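Local coordinates for COG1633: Uncharacterized conserved protein (Magnetospirillum magnetotacticum, PDB 2OH3), which is uncharacterised but belongs to the rubrerythrin family of the ferritin clan and binds a zinc ion within a four-helix bundle, at residues A[24-29]-A[43-47]; A[101-106]-A[138-143]. All coordinates share one frame; numbering follows the deposited sequence.

Contact 1 of 2, residues A[24-29]-A[43-47]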
loop_
_atom_site.group_PDB
_atom_site.type_symbol
_atom_site.label_atom_id
_atom_site.label_comp_id
_atom_site.label_asym_id
_atom_site.label_seq_id
_atom_site.Cartn_x
_atom_site.Cartn_y
_atom_site.Cartn_z
ATOM N N TYR A 24 9.823 -2.364 6.692
ATOM C CA TYR A 24 11.121 -2.255 7.382
ATOM C C TYR A 24 12.339 -2.733 6.606
ATOM O O TYR A 24 13.366 -2.102 6.708
ATOM C CB TYR A 24 11.055 -2.933 8.729
ATOM C CG TYR A 24 10.390 -2.089 9.801
ATOM C CD1 TYR A 24 10.934 -0.871 10.170
ATOM C CD2 TYR A 24 9.275 -2.538 10.480
ATOM C CE1 TYR A 24 10.355 -0.085 11.139
ATOM C CE2 TYR A 24 8.714 -1.791 11.506
ATOM C CZ TYR A 24 9.247 -0.535 11.795
ATOM O OH TYR A 24 8.741 0.261 12.780
ATOM N N VAL A 25 12.261 -3.850 5.860
ATOM C CA VAL A 25 13.364 -4.247 5.009
ATOM C C VAL A 25 13.666 -3.148 4.025
ATOM O O VAL A 25 14.816 -2.775 3.809
ATOM C CB VAL A 25 13.081 -5.547 4.271
ATOM C CG1 VAL A 25 14.092 -5.781 3.170
ATOM C CG2 VAL A 25 13.116 -6.724 5.260
ATOM N N GLU A 26 12.612 -2.602 3.444
ATOM C CA GLU A 26 12.683 -1.514 2.476
ATOM C C GLU A 26 13.353 -0.273 3.066
ATOM O O GLU A 26 14.273 0.282 2.471
ATOM C CB GLU A 26 11.244 -1.274 1.983
ATOM C CG GLU A 26 11.030 -0.270 0.982
ATOM C CD GLU A 26 9.581 -0.348 0.447
ATOM O OE1 GLU A 26 8.669 0.150 1.141
ATOM O OE2 GLU A 26 9.360 -0.930 -0.648
ATOM N N LEU A 27 12.928 0.127 4.256
ATOM C CA LEU A 27 13.558 1.247 4.935
ATOM C C LEU A 27 15.017 0.952 5.332
ATOM O O LEU A 27 15.874 1.835 5.205
ATOM C CB LEU A 27 12.744 1.690 6.176
ATOM C CG LEU A 27 11.331 2.266 6.004
ATOM C CD1 LEU A 27 10.704 2.393 7.371
ATOM C CD2 LEU A 27 11.334 3.604 5.287
ATOM N N ALA A 28 15.295 -0.272 5.791
ATOM C CA ALA A 28 16.665 -0.683 6.110
ATOM C C ALA A 28 17.557 -0.510 4.879
ATOM O O ALA A 28 18.631 0.059 4.945
ATOM C CB ALA A 28 16.682 -2.139 6.562
ATOM N N ASP A 29 17.068 -0.997 3.747
ATOM C CA ASP A 29 17.804 -0.961 2.499
ATOM C C ASP A 29 18.150 0.454 2.114
ATOM O O ASP A 29 19.257 0.716 1.618
ATOM C CB ASP A 29 17.002 -1.620 1.366
ATOM C CG ASP A 29 17.044 -3.137 1.422
ATOM O OD1 ASP A 29 17.795 -3.721 2.213
ATOM O OD2 ASP A 29 16.306 -3.774 0.669
ATOM N N PHE A 43 15.960 -0.615 11.833
ATOM C CA PHE A 43 14.977 -1.216 10.919
ATOM C C PHE A 43 15.209 -2.718 10.609
ATOM O O PHE A 43 14.243 -3.466 10.373
ATOM C CB PHE A 43 14.938 -0.442 9.604
ATOM C CG PHE A 43 14.518 1.009 9.743
ATOM C CD1 PHE A 43 13.628 1.401 10.708
ATOM C CD2 PHE A 43 14.996 1.972 8.853
ATOM C CE1 PHE A 43 13.255 2.707 10.807
ATOM C CE2 PHE A 43 14.641 3.294 8.992
ATOM C CZ PHE A 43 13.780 3.648 9.940
ATOM N N ARG A 44 16.454 -3.165 10.626
ATOM C CA ARG A 44 16.665 -4.609 10.529
ATOM C C ARG A 44 16.104 -5.321 11.759
ATOM O O ARG A 44 15.518 -6.399 11.646
ATOM C CB ARG A 44 18.124 -4.969 10.329
ATOM C CG ARG A 44 18.694 -4.439 9.091
ATOM C CD ARG A 44 18.295 -5.202 7.847
ATOM N NE ARG A 44 19.040 -4.583 6.766
ATOM C CZ ARG A 44 18.650 -4.466 5.506
ATOM N NH1 ARG A 44 17.485 -4.991 5.087
ATOM N NH2 ARG A 44 19.463 -3.810 4.668
ATOM N N ASP A 45 16.266 -4.711 12.925
ATOM C CA ASP A 45 15.833 -5.288 14.191
ATOM C C ASP A 45 14.318 -5.451 14.160
ATOM O O ASP A 45 13.761 -6.514 14.482
ATOM C CB ASP A 45 16.290 -4.368 15.316
ATOM C CG ASP A 45 16.038 -4.924 16.717
ATOM O OD1 ASP A 45 16.288 -6.124 16.988
ATOM O OD2 ASP A 45 15.609 -4.110 17.570
HETATM N N MSE A 46 13.659 -4.400 13.713
HETATM C CA MSE A 46 12.207 -4.378 13.604
HETATM C C MSE A 46 11.689 -5.404 12.597
HETATM O O MSE A 46 10.672 -6.045 12.854
HETATM C CB MSE A 46 11.721 -2.974 13.224
HETATM C CG MSE A 46 11.850 -1.809 14.275
HETATM SE SE MSE A 46 10.823 -2.141 15.945
HETATM C CE MSE A 46 9.444 -2.527 15.376
ATOM N N ALA A 47 12.361 -5.534 11.457
ATOM C CA ALA A 47 11.958 -6.475 10.428
ATOM C C ALA A 47 12.097 -7.890 11.002
ATOM O O ALA A 47 11.321 -8.774 10.675
ATOM C CB ALA A 47 12.827 -6.342 9.186
#
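Tyr-24 lies flat beneath the CB of Met-46, a selenomethionine, which sits over the centre of the phenol ring, 3.5 Å from the ring centroid and 3° off its normal, in a nearly ideal CH-pi contact. From there the Met-46 chain, bent at chi2 and chi3, folds along the ring, so that its SE makes an oblique Met-aromatic contact and its CE approaches the phenol OH. Near the ring plane, the edge atom Tyr-24 CD1 meets Phe-43 CD1 at 3.6 Å. These two rings are tilted 37° to each other, neither stacked nor edge-to-face, and Leu-27 lays its CB over a face of the Phe-43 ring. Small residues let the antiparallel helices 6-33 and 37-61 approach, their local axes 8.2 Å apart: Ala-47 CB touches Tyr-24 CB at 3.9 Å, and Ala-28 CB packs against Phe-43 CB. At the more exposed margin, the bend at chi2 (-77°) brings the Arg-44 guanidinium back over Ala-28, whose CB lies against one face. Both terminal nitrogens of Arg-44 grip Asp-29 OD1, which lies near the guanidinium plane: NH2 at 3.0 Å, nearly along the C-O axis, and NH1 at 3.2 Å, from above the carboxylate plane. The chemistry thus divides the interface into an aromatic interior, where the Tyr-24 hydroxyl turns to Glu-105, and a margin where a salt bridge ties the helices together.

Contact 2 of 2, residues A[101-106]-A[138-143]. With ZN (zinc ion), chain B.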
loop_
_atom_site.group_PDB
_atom_site.type_symbol
_atom_site.label_atom_id
_atom_site.label_comp_id
_atom_site.label_asym_id
_atom_site.label_seq_id
_atom_site.Cartn_x
_atom_site.Cartn_y
_atom_site.Cartn_z
ATOM N N ALA A 101 7.941 5.336 10.022
ATOM C CA ALA A 101 7.840 4.024 10.695
ATOM C C ALA A 101 7.033 4.159 11.971
ATOM O O ALA A 101 6.116 3.397 12.239
ATOM C CB ALA A 101 9.242 3.464 11.022
ATOM N N ARG A 102 7.347 5.182 12.751
ATOM C CA ARG A 102 6.590 5.456 13.957
ATOM C C ARG A 102 5.072 5.637 13.754
ATOM O O ARG A 102 4.297 5.128 14.551
ATOM C CB ARG A 102 7.151 6.685 14.633
ATOM C CG ARG A 102 6.508 6.965 15.966
ATOM C CD ARG A 102 7.009 8.300 16.460
ATOM N NE ARG A 102 6.243 8.714 17.616
ATOM C CZ ARG A 102 5.333 9.689 17.617
ATOM N NH1 ARG A 102 5.060 10.366 16.504
ATOM N NH2 ARG A 102 4.684 9.963 18.749
ATOM N N ASP A 103 4.679 6.461 12.778
ATOM C CA ASP A 103 3.269 6.608 12.395
ATOM C C ASP A 103 2.520 5.297 12.219
ATOM O O ASP A 103 1.420 5.102 12.730
ATOM C CB ASP A 103 3.162 7.369 11.081
ATOM C CG ASP A 103 3.277 8.846 11.263
ATOM O OD1 ASP A 103 3.343 9.306 12.441
ATOM O OD2 ASP A 103 3.382 9.538 10.218
ATOM N N ASN A 104 3.148 4.382 11.517
ATOM C CA ASN A 104 2.549 3.097 11.265
ATOM C C ASN A 104 2.616 2.101 12.412
ATOM O O ASN A 104 1.731 1.283 12.553
ATOM C CB ASN A 104 3.107 2.586 9.957
ATOM C CG ASN A 104 2.649 3.425 8.824
ATOM O OD1 ASN A 104 1.485 3.359 8.471
ATOM N ND2 ASN A 104 3.537 4.290 8.280
ATOM N N GLU A 105 3.644 2.185 13.255
ATOM C CA GLU A 105 3.680 1.452 14.510
ATOM C C GLU A 105 2.491 1.833 15.356
ATOM O O GLU A 105 1.871 0.975 15.947
ATOM C CB GLU A 105 4.947 1.799 15.311
ATOM C CG GLU A 105 6.229 1.194 14.799
ATOM C CD GLU A 105 6.332 -0.266 15.103
ATOM O OE1 GLU A 105 5.656 -0.713 16.037
ATOM O OE2 GLU A 105 7.093 -0.976 14.422
ATOM N N ILE A 106 2.233 3.144 15.445
ATOM C CA ILE A 106 1.099 3.684 16.189
ATOM C C ILE A 106 -0.261 3.213 15.646
ATOM O O ILE A 106 -1.155 2.859 16.425
ATOM C CB ILE A 106 1.100 5.224 16.209
ATOM C CG1 ILE A 106 2.264 5.756 17.049
ATOM C CG2 ILE A 106 -0.199 5.741 16.837
ATOM C CD1 ILE A 106 2.419 7.305 17.034
ATOM N N HIS A 138 7.568 -0.194 21.033
ATOM C CA HIS A 138 8.253 0.176 19.771
ATOM C C HIS A 138 8.155 1.652 19.481
ATOM O O HIS A 138 9.119 2.272 19.028
ATOM C CB HIS A 138 7.686 -0.582 18.604
ATOM C CG HIS A 138 7.867 -2.055 18.719
ATOM N ND1 HIS A 138 7.301 -2.950 17.837
ATOM C CD2 HIS A 138 8.557 -2.797 19.618
ATOM C CE1 HIS A 138 7.621 -4.180 18.196
ATOM N NE2 HIS A 138 8.397 -4.119 19.259
ATOM N N VAL A 139 6.991 2.218 19.774
ATOM C CA VAL A 139 6.770 3.635 19.569
ATOM C C VAL A 139 7.718 4.395 20.469
ATOM O O VAL A 139 8.410 5.289 20.006
ATOM C CB VAL A 139 5.300 4.017 19.848
ATOM C CG1 VAL A 139 5.098 5.507 19.752
ATOM C CG2 VAL A 139 4.394 3.299 18.849
ATOM N N VAL A 140 7.777 4.021 21.741
ATOM C CA VAL A 140 8.666 4.684 22.688
ATOM C C VAL A 140 10.129 4.610 22.233
ATOM O O VAL A 140 10.837 5.594 22.303
ATOM C CB VAL A 140 8.516 4.077 24.098
ATOM C CG1 VAL A 140 9.623 4.570 25.034
ATOM C CG2 VAL A 140 7.120 4.413 24.672
ATOM N N ALA A 141 10.572 3.437 21.768
ATOM C CA ALA A 141 11.930 3.273 21.243
ATOM C C ALA A 141 12.227 4.181 20.033
ATOM O O ALA A 141 13.284 4.816 19.953
ATOM C CB ALA A 141 12.166 1.825 20.886
ATOM N N LEU A 142 11.299 4.245 19.083
ATOM C CA LEU A 142 11.427 5.146 17.925
ATOM C C LEU A 142 11.431 6.627 18.337
ATOM O O LEU A 142 12.161 7.413 17.748
ATOM C CB LEU A 142 10.341 4.874 16.879
ATOM C CG LEU A 142 10.431 3.520 16.148
ATOM C CD1 LEU A 142 9.201 3.233 15.414
ATOM C CD2 LEU A 142 11.614 3.452 15.196
ATOM N N ASP A 143 10.643 6.994 19.347
ATOM C CA ASP A 143 10.683 8.358 19.936
ATOM C C ASP A 143 12.065 8.742 20.451
ATOM O O ASP A 143 12.492 9.874 20.283
ATOM C CB ASP A 143 9.710 8.495 21.108
ATOM C CG ASP A 143 8.249 8.611 20.685
ATOM O OD1 ASP A 143 7.977 8.947 19.525
ATOM O OD2 ASP A 143 7.361 8.398 21.548
HETATM ZN ZN ZN B . 5.964 -2.661 16.293
#
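Glu-105 and His-138 meet at a zinc ion between two antiparallel helices of the four-helix bundle, the fold expected of the rubrerythrin family. Metal coordination comes first: Glu-105 OE1 binds zinc at 2.0 Å and His-138 ND1 at 2.1 Å, with Glu-135 completing the protein part of the site. The carboxylate and imidazole planes stand 76° apart, and OE1 lies at the edge of the imidazole, near its plane. A bend at chi2 of Glu-105 turns its carboxylate to the metal, with OE2 hydrogen-bonded to Tyr-24; on the far side of the imidazole, His-138 NE2 pairs with Glu-134, a second-shell carboxylate that, with the metal bond, probably limits the ring's rotation.

Apolar packing fills the interface beside the site. Leu-142 CD1 wedges against the aliphatic part of Glu-105, 3.7 Å from its CG, and against the backbone of Arg-102. Val-139 is gripped from the other helix through CG2, which meets Ile-106 CG1 at 3.7 Å and Glu-105 CB at 3.9 Å.

The charged contact lies at the partly exposed side. Arg-102, extended from CG to NE with CG anti to the backbone N (chi1 -174°), reaches across to Asp-143 in a salt bridge. A leucine here would probably leave the Asp-143 carboxylate without its charged mate and lose this tie between the helices. The guanidinium and carboxylate planes are 45° apart, and the close approach runs from Arg-102 NE to Asp-143 OD1, at 2.6 Å.

The two contacts join the bundle's helices in pairs: contact 1 pairs 6-33 with 37-61, and contact 2, later in the chain, pairs 94-118 with 122-148. They come in series, each closing one antiparallel hairpin of helices, and their centres lie 13 Å apart. The hairpins face each other across the bundle and meet at the zinc site, where Tyr-24 OH and Glu-105 OE2 are hydrogen-bonded at 2.6 Å and Met-46 packs against both Glu-105 and His-138. The first hairpin therefore supplies second-shell side chains around a metal whose protein ligands Glu-105, Glu-135 and His-138 all come from the second.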